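Local structure of aldehyde dehydrogenase (3K9D) at residues Gln12-Arg15 / Asn16-Ser20; Phe141-Pro145 / Asn146-Ala150; Ala165-Lys169 / Gly170-Cys174; Lys392-Ser395 / Arg396-Val399; Asn400-Gly403 / Ala404-Gly407. The protein probably acts as an oxidoreductase on the aldehyde or oxo group of its substrates, with NAD or NADP as acceptor. All coordinates share one frame; numbering follows the deposited sequence.

Contact 1 (Gln12-Arg15 / Asn16-Ser20); sequences QEVR and NLIES
Asn-16, Leu-17, Ile-18 and Glu-19 each give their backbone N-H to the carbonyl four residues earlier, on Gln-12, Glu-13, Val-14 and Arg-15. This unbroken series identifies one alpha-helical stretch within helix 6-28. The two middle bonds are the shorter ones, Leu-17 N to Glu-13 O and Ile-18 N to Val-14 O both measuring 2.8 Å.

Side-chain packing follows the same spacing. CG1 of Val-14 meets CD1 of Ile-18 at 3.8 Å; it gets there because it stands opposite the backbone N (chi1 167°), while the ethyl arm of Ile-18 is extended (chi2 164°). Next to this apolar pair, the CD1 methyl of Leu-17 packs methyl against carboxylate on Glu-13, 3.7 Å from OE2.

Among the polar groups, the side-chain amides of Gln-12 and Asn-16 lie almost parallel, their planes 8° apart. NE2 of Gln-12 is nonetheless 3.7 Å from OD1 of Asn-16, a packing distance and not a bond. Asn-16 ND2 also approaches Gln-12 O, but at a poor angle. A weak bond of 3.5 Å runs from Ser-20 OG to Asn-16 O. The charged side chains find partners outside the segments: Glu-13 OE2 bonds to Thr-176 OG1, and Arg-15 NE bonds to Gln-185 OE1.

The buried face of the helix, carrying Val-14 and Ile-18, packs on Leu-186 of helix 180-188, whereas Leu-17 reaches Ser-173 and Cys-174 of strand 172-174.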
loop_
_atom_site.group_PDB
_atom_site.type_symbol
_atom_site.label_atom_id
_atom_site.label_comp_id
_atom_site.label_asym_id
_atom_site.label_seq_id
_atom_site.Cartn_x
_atom_site.Cartn_y
_atom_site.Cartn_z
ATOM N N GLN A 12 4.536 11.299 -25.676
ATOM C CA GLN A 12 4.710 10.208 -26.636
ATOM C C GLN A 12 5.779 9.218 -26.175
ATOM O O GLN A 12 5.554 8.008 -26.200
ATOM C CB GLN A 12 5.073 10.742 -28.022
ATOM C CG GLN A 12 5.083 9.657 -29.120
ATOM C CD GLN A 12 3.686 9.177 -29.482
ATOM O OE1 GLN A 12 3.006 9.800 -30.294
ATOM N NE2 GLN A 12 3.255 8.070 -28.886
ATOM N N GLU A 13 6.910 9.745 -25.703
ATOM C CA GLU A 13 8.036 8.911 -25.290
ATOM C C GLU A 13 7.653 7.986 -24.154
ATOM O O GLU A 13 7.938 6.801 -24.187
ATOM C CB GLU A 13 9.215 9.773 -24.870
ATOM C CG GLU A 13 10.534 9.030 -24.934
ATOM C CD GLU A 13 11.594 9.631 -24.040
ATOM O OE1 GLU A 13 11.404 10.763 -23.532
ATOM O OE2 GLU A 13 12.624 8.957 -23.849
ATOM N N VAL A 14 6.992 8.557 -23.154
ATOM C CA VAL A 14 6.543 7.849 -21.964
ATOM C C VAL A 14 5.573 6.684 -22.276
ATOM O O VAL A 14 5.737 5.580 -21.758
ATOM C CB VAL A 14 5.953 8.869 -20.970
ATOM C CG1 VAL A 14 5.193 8.191 -19.882
ATOM C CG2 VAL A 14 7.080 9.715 -20.391
ATOM N N ARG A 15 4.587 6.935 -23.130
ATOM C CA ARG A 15 3.715 5.874 -23.659
ATOM C C ARG A 15 4.483 4.760 -24.409
ATOM O O ARG A 15 4.165 3.590 -24.247
ATOM C CB ARG A 15 2.647 6.471 -24.574
ATOM C CG ARG A 15 1.733 7.491 -23.903
ATOM C CD ARG A 15 0.657 7.932 -24.870
ATOM N NE ARG A 15 -0.076 9.114 -24.427
ATOM C CZ ARG A 15 -0.925 9.803 -25.194
ATOM N NH1 ARG A 15 -1.131 9.450 -26.451
ATOM N NH2 ARG A 15 -1.565 10.862 -24.706
ATOM N N ASN A 16 5.497 5.124 -25.194
ATOM C CA ASN A 16 6.356 4.130 -25.868
ATOM C C ASN A 16 7.161 3.312 -24.857
ATOM O O ASN A 16 7.185 2.088 -24.919
ATOM C CB ASN A 16 7.301 4.793 -26.880
ATOM C CG ASN A 16 6.566 5.474 -28.021
ATOM O OD1 ASN A 16 5.453 5.098 -28.376
ATOM N ND2 ASN A 16 7.198 6.483 -28.604
ATOM N N LEU A 17 7.791 4.012 -23.921
ATOM C CA LEU A 17 8.560 3.406 -22.833
ATOM C C LEU A 17 7.752 2.460 -21.937
ATOM O O LEU A 17 8.225 1.389 -21.583
ATOM C CB LEU A 17 9.223 4.510 -21.982
ATOM C CG LEU A 17 10.336 5.326 -22.657
ATOM C CD1 LEU A 17 10.772 6.479 -21.768
ATOM C CD2 LEU A 17 11.515 4.459 -23.017
ATOM N N ILE A 18 6.537 2.864 -21.575
ATOM C CA ILE A 18 5.629 2.007 -20.807
ATOM C C ILE A 18 5.221 0.742 -21.602
ATOM O O ILE A 18 5.254 -0.370 -21.067
ATOM C CB ILE A 18 4.396 2.811 -20.313
ATOM C CG1 ILE A 18 4.799 3.727 -19.159
ATOM C CG2 ILE A 18 3.249 1.889 -19.879
ATOM C CD1 ILE A 18 3.797 4.794 -18.890
ATOM N N GLU A 19 4.900 0.935 -22.880
ATOM C CA GLU A 19 4.548 -0.147 -23.816
ATOM C C GLU A 19 5.636 -1.231 -23.949
ATOM O O GLU A 19 5.325 -2.429 -23.955
ATOM C CB GLU A 19 4.246 0.454 -25.193
ATOM C CG GLU A 19 3.582 -0.475 -26.195
ATOM C CD GLU A 19 3.580 0.099 -27.606
ATOM O OE1 GLU A 19 4.663 0.481 -28.100
ATOM O OE2 GLU A 19 2.497 0.162 -28.227
ATOM N N SER A 20 6.892 -0.797 -24.071
ATOM C CA SER A 20 8.042 -1.703 -24.141
ATOM C C SER A 20 8.254 -2.399 -22.805
ATOM O O SER A 20 8.517 -3.596 -22.760
ATOM C CB SER A 20 9.318 -0.940 -24.518
ATOM O OG SER A 20 9.298 -0.533 -25.868
#

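Contact 2 (Phe141-Pro145 / Asn146-Ala150); sequences FSPHP and NALKA
His-144 and Ala-147 close a tight turn through the backbone, Ala-147 N donating to His-144 O over 3.0 Å from well above the carbonyl plane, and the backbone angles of Pro-145 and Asn-146 fit a type I turn. A second bond steadies the same corner: Asn-146 N donates to ND1 of His-144 at 3.2 Å. The donor is only 5° out of the imidazole plane, so the ring is met at its edge, and ND1 serves here as acceptor. A trans first torsion at His-144 (chi1 -169°) sets CG beside the carbonyl carbon, which brings the ND1 edge of the ring to the Asn-146 N-H.

The Asn-146 side chain runs alongside the imidazole in the same direction. Its ND2 comes to 3.4 Å from CE1 of His-144, a packing contact in which amide and ring planes are inclined by 45°, neither stacked nor perpendicular.

An apolar contact closes the other side of the turn. CG of the Pro-143 ring touches CD1 of Leu-148 at 3.6 Å, and CB of Pro-143 follows at 4.1 Å from the same methyl. The two side chains lie side by side, so the first helical residue, Leu-148, rests against the proline ring that precedes the turn.

Ala-147 is the N-cap residue, and the N-H groups of Lys-149 and Ala-150 in the first helical turn are taken by the carboxylate of Glu-61, on helix 51-62. The turn thus carries the chain from strand 138-143 into helix 148-164, within a beta-alpha-beta unit that returns through strand 172-174. Leu-148 also touches Pro-178, and Ala-147 packs on Pro-121 of helix 121-134.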
loop_
_atom_site.group_PDB
_atom_site.type_symbol
_atom_site.label_atom_id
_atom_site.label_comp_id
_atom_site.label_asym_id
_atom_site.label_seq_id
_atom_site.Cartn_x
_atom_site.Cartn_y
_atom_site.Cartn_z
ATOM N N PHE A 141 12.022 5.111 -15.572
ATOM C CA PHE A 141 12.434 6.218 -14.719
ATOM C C PHE A 141 12.040 7.595 -15.205
ATOM O O PHE A 141 12.094 7.898 -16.397
ATOM C CB PHE A 141 13.950 6.186 -14.442
ATOM C CG PHE A 141 14.389 4.997 -13.623
ATOM C CD1 PHE A 141 14.101 4.928 -12.265
ATOM C CD2 PHE A 141 15.058 3.943 -14.212
ATOM C CE1 PHE A 141 14.492 3.828 -11.493
ATOM C CE2 PHE A 141 15.447 2.838 -13.459
ATOM C CZ PHE A 141 15.161 2.786 -12.092
ATOM N N SER A 142 11.665 8.419 -14.229
ATOM C CA SER A 142 11.511 9.850 -14.391
ATOM C C SER A 142 12.709 10.550 -13.736
ATOM O O SER A 142 12.814 10.592 -12.506
ATOM C CB SER A 142 10.212 10.326 -13.733
ATOM O OG SER A 142 10.047 11.705 -13.935
ATOM N N PRO A 143 13.622 11.085 -14.563
ATOM C CA PRO A 143 14.809 11.784 -14.064
ATOM C C PRO A 143 14.537 13.224 -13.660
ATOM O O PRO A 143 13.791 13.936 -14.333
ATOM C CB PRO A 143 15.777 11.732 -15.263
ATOM C CG PRO A 143 14.879 11.676 -16.461
ATOM C CD PRO A 143 13.595 11.014 -16.039
ATOM N N HIS A 144 15.127 13.645 -12.548
ATOM C CA HIS A 144 15.143 15.053 -12.206
ATOM C C HIS A 144 15.987 15.706 -13.295
ATOM O O HIS A 144 17.035 15.166 -13.649
ATOM C CB HIS A 144 15.737 15.264 -10.810
ATOM C CG HIS A 144 15.557 16.652 -10.280
ATOM N ND1 HIS A 144 16.173 17.751 -10.842
ATOM C CD2 HIS A 144 14.835 17.120 -9.234
ATOM C CE1 HIS A 144 15.823 18.838 -10.177
ATOM N NE2 HIS A 144 15.020 18.482 -9.192
ATOM N N PRO A 145 15.504 16.829 -13.879
ATOM C CA PRO A 145 16.175 17.445 -15.030
ATOM C C PRO A 145 17.605 17.920 -14.748
ATOM O O PRO A 145 18.425 17.963 -15.668
ATOM C CB PRO A 145 15.266 18.633 -15.385
ATOM C CG PRO A 145 14.463 18.896 -14.170
ATOM C CD PRO A 145 14.278 17.564 -13.511
ATOM N N ASN A 146 17.904 18.211 -13.480
ATOM C CA ASN A 146 19.253 18.592 -13.056
ATOM C C ASN A 146 20.240 17.434 -12.928
ATOM O O ASN A 146 21.426 17.650 -12.669
ATOM C CB ASN A 146 19.193 19.407 -11.763
ATOM C CG ASN A 146 18.525 20.747 -11.966
ATOM O OD1 ASN A 146 18.424 21.236 -13.095
ATOM N ND2 ASN A 146 18.070 21.351 -10.882
ATOM N N ALA A 147 19.752 16.214 -13.124
ATOM C CA ALA A 147 20.597 15.025 -13.065
ATOM C C ALA A 147 20.375 14.109 -14.268
ATOM O O ALA A 147 20.702 12.926 -14.203
ATOM C CB ALA A 147 20.357 14.269 -11.762
ATOM N N LEU A 148 19.842 14.664 -15.358
ATOM C CA LEU A 148 19.411 13.877 -16.524
ATOM C C LEU A 148 20.511 12.968 -17.079
ATOM O O LEU A 148 20.315 11.757 -17.185
ATOM C CB LEU A 148 18.856 14.790 -17.627
ATOM C CG LEU A 148 18.402 14.169 -18.962
ATOM C CD1 LEU A 148 17.226 13.237 -18.750
ATOM C CD2 LEU A 148 18.021 15.252 -19.959
ATOM N N LYS A 149 21.666 13.560 -17.382
ATOM C CA LYS A 149 22.784 12.865 -18.009
ATOM C C LYS A 149 23.339 11.699 -17.180
ATOM O O LYS A 149 23.590 10.616 -17.713
ATOM C CB LYS A 149 23.888 13.871 -18.347
ATOM C CG LYS A 149 23.638 14.662 -19.638
ATOM C CD LYS A 149 24.438 15.961 -19.630
ATOM C CE LYS A 149 24.941 16.330 -21.012
ATOM N NZ LYS A 149 25.742 17.586 -20.953
ATOM N N ALA A 150 23.503 11.933 -15.885
ATOM C CA ALA A 150 24.002 10.932 -14.941
ATOM C C ALA A 150 23.023 9.772 -14.766
ATOM O O ALA A 150 23.429 8.605 -14.683
ATOM C CB ALA A 150 24.302 11.596 -13.591
#

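Contact 3 (Ala165-Lys169 / Gly170-Cys174); sequences AGCPK and GAISC
Cys-167 and Ala-171 make the close-packed half of this turn. SG of Cys-167 lies 3.7 Å from the CB methyl of Ala-171, which also sits 3.3 Å from the carbonyl oxygen of Pro-168. With chi1 at -171°, the Cys-167 sulfur is turned away from its own N-H and extends across the mouth of the turn to that methyl. The CD1 methyl of Ile-172 approaches the same sulfur more distantly, at 4.5 Å. All four of these residues are buried, and the contact between them is apolar except for the Pro-168 carbonyl.

The polar half is looser. Pro-168 to Ala-171 form a type II beta turn, with Gly-170 at the third position and a positive phi of 87°, yet the bond that spans it is weak: Ala-171 N to Pro-168 O measures 3.4 Å. The same oxygen takes a second donor, a water at 3.1 Å, and that water accepts from Ile-172 N at 3.2 Å. Water therefore carries the turn's bonding one residue further, into the start of the strand. Lys-169, at the second turn position, is exposed; its chain bends repeatedly and touches Glu-163 instead of the turn's interior.

Just upstream, Gly-166 ends helix 148-164 in a Schellman motif, its positive phi and two bonds back into the last turn marking the helix end. The segment as a whole joins that helix to strand 172-174, which pairs in parallel with strand 138-143. Pro-168 and Ala-171 pack on Ala-24 of helix 6-28, while Cys-167 packs on Ile-39 of helix 33-49 and on Ala-162.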
loop_
_atom_site.group_PDB
_atom_site.type_symbol
_atom_site.label_atom_id
_atom_site.label_comp_id
_atom_site.label_asym_id
_atom_site.label_seq_id
_atom_site.Cartn_x
_atom_site.Cartn_y
_atom_site.Cartn_z
ATOM N N ALA A 165 22.921 -10.494 -19.459
ATOM C CA ALA A 165 22.559 -11.563 -18.530
ATOM C C ALA A 165 21.226 -12.273 -18.860
ATOM O O ALA A 165 20.848 -13.230 -18.174
ATOM C CB ALA A 165 22.504 -11.005 -17.118
ATOM N N GLY A 166 20.506 -11.790 -19.875
ATOM C CA GLY A 166 19.255 -12.422 -20.308
ATOM C C GLY A 166 17.990 -11.576 -20.271
ATOM O O GLY A 166 16.953 -11.982 -20.806
ATOM N N CYS A 167 18.064 -10.410 -19.632
ATOM C CA CYS A 167 16.924 -9.514 -19.498
ATOM C C CYS A 167 16.397 -8.989 -20.842
ATOM O O CYS A 167 17.180 -8.612 -21.713
ATOM C CB CYS A 167 17.295 -8.346 -18.585
ATOM S SG CYS A 167 15.948 -7.276 -18.107
ATOM N N PRO A 168 15.059 -8.975 -21.013
ATOM C CA PRO A 168 14.440 -8.398 -22.206
ATOM C C PRO A 168 14.743 -6.910 -22.332
ATOM O O PRO A 168 14.767 -6.207 -21.323
ATOM C CB PRO A 168 12.940 -8.568 -21.937
ATOM C CG PRO A 168 12.847 -9.605 -20.897
ATOM C CD PRO A 168 14.052 -9.512 -20.076
ATOM N N LYS A 169 14.981 -6.456 -23.561
ATOM C CA LYS A 169 15.124 -5.035 -23.894
ATOM C C LYS A 169 13.867 -4.275 -23.490
ATOM O O LYS A 169 12.754 -4.792 -23.623
ATOM C CB LYS A 169 15.282 -4.881 -25.405
ATOM C CG LYS A 169 16.466 -4.072 -25.870
ATOM C CD LYS A 169 17.627 -4.990 -26.202
ATOM C CE LYS A 169 17.556 -5.544 -27.622
ATOM N NZ LYS A 169 18.120 -4.590 -28.619
ATOM N N GLY A 170 14.039 -3.056 -23.000
ATOM C CA GLY A 170 12.900 -2.220 -22.613
ATOM C C GLY A 170 12.386 -2.420 -21.198
ATOM O O GLY A 170 11.519 -1.657 -20.733
ATOM N N ALA A 171 12.925 -3.430 -20.508
ATOM C CA ALA A 171 12.592 -3.692 -19.104
ATOM C C ALA A 171 13.154 -2.647 -18.167
ATOM O O ALA A 171 12.620 -2.443 -17.083
ATOM C CB ALA A 171 13.072 -5.062 -18.687
ATOM N N ILE A 172 14.245 -2.005 -18.569
ATOM C CA ILE A 172 14.850 -0.928 -17.762
ATOM C C ILE A 172 15.060 0.281 -18.659
ATOM O O ILE A 172 15.874 0.241 -19.587
ATOM C CB ILE A 172 16.213 -1.362 -17.127
ATOM C CG1 ILE A 172 16.025 -2.619 -16.265
ATOM C CG2 ILE A 172 16.835 -0.195 -16.338
ATOM C CD1 ILE A 172 17.248 -3.466 -16.158
ATOM N N SER A 173 14.304 1.338 -18.408
ATOM C CA SER A 173 14.332 2.498 -19.282
ATOM C C SER A 173 14.203 3.805 -18.514
ATOM O O SER A 173 13.961 3.806 -17.309
ATOM C CB SER A 173 13.252 2.379 -20.378
ATOM O OG SER A 173 11.944 2.348 -19.817
ATOM N N CYS A 174 14.348 4.918 -19.226
ATOM C CA CYS A 174 14.320 6.232 -18.616
ATOM C C CYS A 174 13.840 7.230 -19.647
ATOM O O CYS A 174 14.260 7.157 -20.809
ATOM C CB CYS A 174 15.742 6.609 -18.162
ATOM S SG CYS A 174 15.911 8.106 -17.156
HETATM O O HOH W 1 16.306 -3.757 -20.195
#

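Contact 4 (Lys392-Ser395 / Arg396-Val399); sequences KPVS and RLLV
Val-394 holds its CG2 methyl between its own backbone N and carbonyl carbon, since CG1 takes the place beside the N (chi1 -64°), and this aims CG2 at the next strand residues. It comes to 3.5 Å from Arg-396 O and to 4.0 Å from CB of Leu-397. Leu-397 has an unusual chi1 of -148°, which swings CD1 back to 3.9 Å from CB of Lys-392. Beyond CG, the bent lysine chain turns away, and its amine makes a cation-pi contact with Phe-388.

The backbone is tightly folded ahead of the strand: Pro-393 is the centre of an inverse gamma turn, with Val-394 N bonded to Lys-392 O at 2.7 Å. On the polar side, Arg-396 starts with chi1 54° and bends again at chi3, which brings NH1 to 3.9 Å from CB of Ser-395. That approach is only packing. The guanidinium bonds elsewhere, NH2 to Asn-433 OD1 and NH1 to Gly-421 O, while Ser-395 OG bonds to Gly-372 O.

Strand 396-399 is the outermost of its sheet within the chain, but it pairs in parallel with a strand of the second subunit, where Arg-443 NE bonds to Val-394 O. The two terminal nitrogens of the buried guanidinium thus meet an amide and a carbonyl oxygen, whose dipoles would be expected to offset part of its positive charge.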
loop_
_atom_site.group_PDB
_atom_site.type_symbol
_atom_site.label_atom_id
_atom_site.label_comp_id
_atom_site.label_asym_id
_atom_site.label_seq_id
_atom_site.Cartn_x
_atom_site.Cartn_y
_atom_site.Cartn_z
ATOM N N LYS A 392 7.489 8.291 19.698
ATOM C CA LYS A 392 7.943 9.254 18.673
ATOM C C LYS A 392 7.318 8.942 17.321
ATOM O O LYS A 392 7.441 7.812 16.835
ATOM C CB LYS A 392 9.478 9.269 18.544
ATOM C CG LYS A 392 10.275 9.611 19.828
ATOM C CD LYS A 392 10.114 11.048 20.285
ATOM C CE LYS A 392 9.070 11.183 21.387
ATOM N NZ LYS A 392 9.295 10.392 22.642
ATOM N N PRO A 393 6.648 9.941 16.698
ATOM C CA PRO A 393 5.910 9.644 15.458
ATOM C C PRO A 393 6.817 9.532 14.224
ATOM O O PRO A 393 6.814 10.406 13.351
ATOM C CB PRO A 393 4.930 10.815 15.341
ATOM C CG PRO A 393 5.642 11.981 16.044
ATOM C CD PRO A 393 6.546 11.361 17.095
ATOM N N VAL A 394 7.600 8.462 14.172
ATOM C CA VAL A 394 8.518 8.193 13.053
ATOM C C VAL A 394 8.376 6.745 12.625
ATOM O O VAL A 394 7.782 5.949 13.338
ATOM C CB VAL A 394 10.024 8.476 13.398
ATOM C CG1 VAL A 394 10.255 9.959 13.691
ATOM C CG2 VAL A 394 10.518 7.595 14.541
ATOM N N SER A 395 8.928 6.409 11.468
ATOM C CA SER A 395 8.937 5.026 10.995
ATOM C C SER A 395 10.263 4.334 11.242
ATOM O O SER A 395 10.340 3.100 11.271
ATOM C CB SER A 395 8.589 4.972 9.519
ATOM O OG SER A 395 7.310 5.552 9.303
ATOM N N ARG A 396 11.313 5.131 11.413
ATOM C CA ARG A 396 12.626 4.584 11.733
ATOM C C ARG A 396 13.228 5.396 12.870
ATOM O O ARG A 396 13.417 6.598 12.755
ATOM C CB ARG A 396 13.547 4.507 10.486
ATOM C CG ARG A 396 13.714 5.817 9.725
ATOM C CD ARG A 396 14.213 5.671 8.287
ATOM N NE ARG A 396 13.409 4.772 7.466
ATOM C CZ ARG A 396 12.174 4.997 7.007
ATOM N NH1 ARG A 396 11.522 6.113 7.275
ATOM N NH2 ARG A 396 11.580 4.071 6.259
ATOM N N LEU A 397 13.496 4.736 13.987
ATOM C CA LEU A 397 14.138 5.408 15.108
ATOM C C LEU A 397 15.532 4.845 15.338
ATOM O O LEU A 397 15.719 3.682 15.666
ATOM C CB LEU A 397 13.291 5.321 16.373
ATOM C CG LEU A 397 13.391 6.498 17.346
ATOM C CD1 LEU A 397 12.160 6.499 18.211
ATOM C CD2 LEU A 397 14.624 6.433 18.206
ATOM N N LEU A 398 16.522 5.703 15.175
ATOM C CA LEU A 398 17.897 5.238 15.173
ATOM C C LEU A 398 18.563 5.411 16.528
ATOM O O LEU A 398 18.437 6.452 17.153
ATOM C CB LEU A 398 18.668 5.922 14.058
ATOM C CG LEU A 398 17.942 5.802 12.721
ATOM C CD1 LEU A 398 18.642 6.650 11.715
ATOM C CD2 LEU A 398 17.804 4.346 12.236
ATOM N N VAL A 399 19.229 4.350 16.986
ATOM C CA VAL A 399 19.908 4.365 18.267
ATOM C C VAL A 399 21.418 4.212 18.060
ATOM O O VAL A 399 21.873 3.243 17.436
ATOM C CB VAL A 399 19.361 3.278 19.232
ATOM C CG1 VAL A 399 20.003 3.407 20.610
ATOM C CG2 VAL A 399 17.821 3.366 19.353
#

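Contact 5 (Asn400-Gly403 / Ala404-Gly407); sequences NTPG and ALGG
Pro-402 and Leu-405 touch one helical turn apart, CG of the proline ring lying 3.8 Å from CD2 of the leucine, with CB of Pro-402 almost as near to that methyl. On the backbone, Gly-406 N bonds to Pro-402 O at 2.7 Å, and Gly-407 N bonds to Gly-403 O at 3.0 Å. These two bonds define the opening turn of helix 403-407, with Pro-402 as its N-cap residue. Beside the first of these bonds, the CG2 methyl of Thr-401 rests 3.9 Å from CA of Gly-406, a close approach to the backbone itself because that residue carries no side chain.

The next shell holds the turn in place. The chi1 of Thr-401 (-157°) swings its hydroxyl to the carbonyl side, where OG1 bonds to Thr-411 OG1. Two N-H groups at the helix start are taken by side chains: Gly-403 N by Glu-254 OE2, and Ala-404 N by Ser-242 OG.

Farther out, Pro-402 packs on His-238 and Ser-242 of helix 232-243. Leu-405 meets Leu-452 of the second subunit, and Thr-401 touches Gly-448 of that subunit, so the chain entering and forming this short helix after strand 396-399 touches both helix 232-243 and the second subunit.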
loop_
_atom_site.group_PDB
_atom_site.type_symbol
_atom_site.label_atom_id
_atom_site.label_comp_id
_atom_site.label_asym_id
_atom_site.label_seq_id
_atom_site.Cartn_x
_atom_site.Cartn_y
_atom_site.Cartn_z
ATOM N N ASN A 400 22.166 5.185 18.579
ATOM C CA ASN A 400 23.645 5.161 18.627
ATOM C C ASN A 400 24.300 4.922 17.264
ATOM O O ASN A 400 25.131 4.028 17.106
ATOM C CB ASN A 400 24.142 4.143 19.670
ATOM C CG ASN A 400 23.742 4.510 21.086
ATOM O OD1 ASN A 400 23.582 5.672 21.416
ATOM N ND2 ASN A 400 23.620 3.522 21.932
ATOM N N THR A 401 23.914 5.730 16.286
ATOM C CA THR A 401 24.343 5.508 14.912
ATOM C C THR A 401 24.210 6.849 14.202
ATOM O O THR A 401 23.450 7.700 14.667
ATOM C CB THR A 401 23.518 4.334 14.222
ATOM O OG1 THR A 401 24.261 3.764 13.126
ATOM C CG2 THR A 401 22.129 4.769 13.765
ATOM N N PRO A 402 24.986 7.066 13.123
ATOM C CA PRO A 402 24.770 8.231 12.251
ATOM C C PRO A 402 23.394 8.181 11.575
ATOM O O PRO A 402 23.024 7.148 11.027
ATOM C CB PRO A 402 25.864 8.095 11.182
ATOM C CG PRO A 402 26.748 6.993 11.597
ATOM C CD PRO A 402 26.133 6.237 12.694
ATOM N N GLY A 403 22.659 9.292 11.605
ATOM C CA GLY A 403 21.296 9.363 11.035
ATOM C C GLY A 403 21.144 8.950 9.579
ATOM O O GLY A 403 20.310 8.118 9.263
ATOM N N ALA A 404 21.955 9.531 8.700
ATOM C CA ALA A 404 21.896 9.276 7.258
ATOM C C ALA A 404 22.186 7.819 6.930
ATOM O O ALA A 404 21.493 7.197 6.126
ATOM C CB ALA A 404 22.902 10.163 6.536
ATOM N N LEU A 405 23.217 7.300 7.591
ATOM C CA LEU A 405 23.765 5.989 7.370
ATOM C C LEU A 405 22.947 4.913 8.095
ATOM O O LEU A 405 22.833 3.795 7.623
ATOM C CB LEU A 405 25.228 5.976 7.842
ATOM C CG LEU A 405 26.397 6.458 6.964
ATOM C CD1 LEU A 405 26.091 7.624 6.020
ATOM C CD2 LEU A 405 27.583 6.821 7.869
ATOM N N GLY A 406 22.381 5.247 9.246
ATOM C CA GLY A 406 21.555 4.281 9.961
ATOM C C GLY A 406 20.158 4.141 9.373
ATOM O O GLY A 406 19.611 3.036 9.322
ATOM N N GLY A 407 19.600 5.259 8.904
ATOM C CA GLY A 407 18.230 5.312 8.347
ATOM C C GLY A 407 18.060 4.556 7.047
ATOM O O GLY A 407 17.002 3.960 6.793
#

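The contacts follow one another along the chain; none nests within or crosses another. Contact 1 is a turn of the N-terminal helix, and it touches contact 3, packing that helix on strand 172-174. Contacts 2 and 3 are the two connections of one beta-alpha-beta unit: contact 2 closes the loop into helix 148-164 and contact 3 the loop out of it, and they meet where strands 138-143 and 172-174 pair. Contacts 4 and 5 lie on the opposite side of the chain's centre from contact 1, about 39 Å between centres. Strand 396-399 leads from contact 4 into contact 5, Leu-398 packs on Gly-403 and Gly-407, and both contacts touch the second subunit.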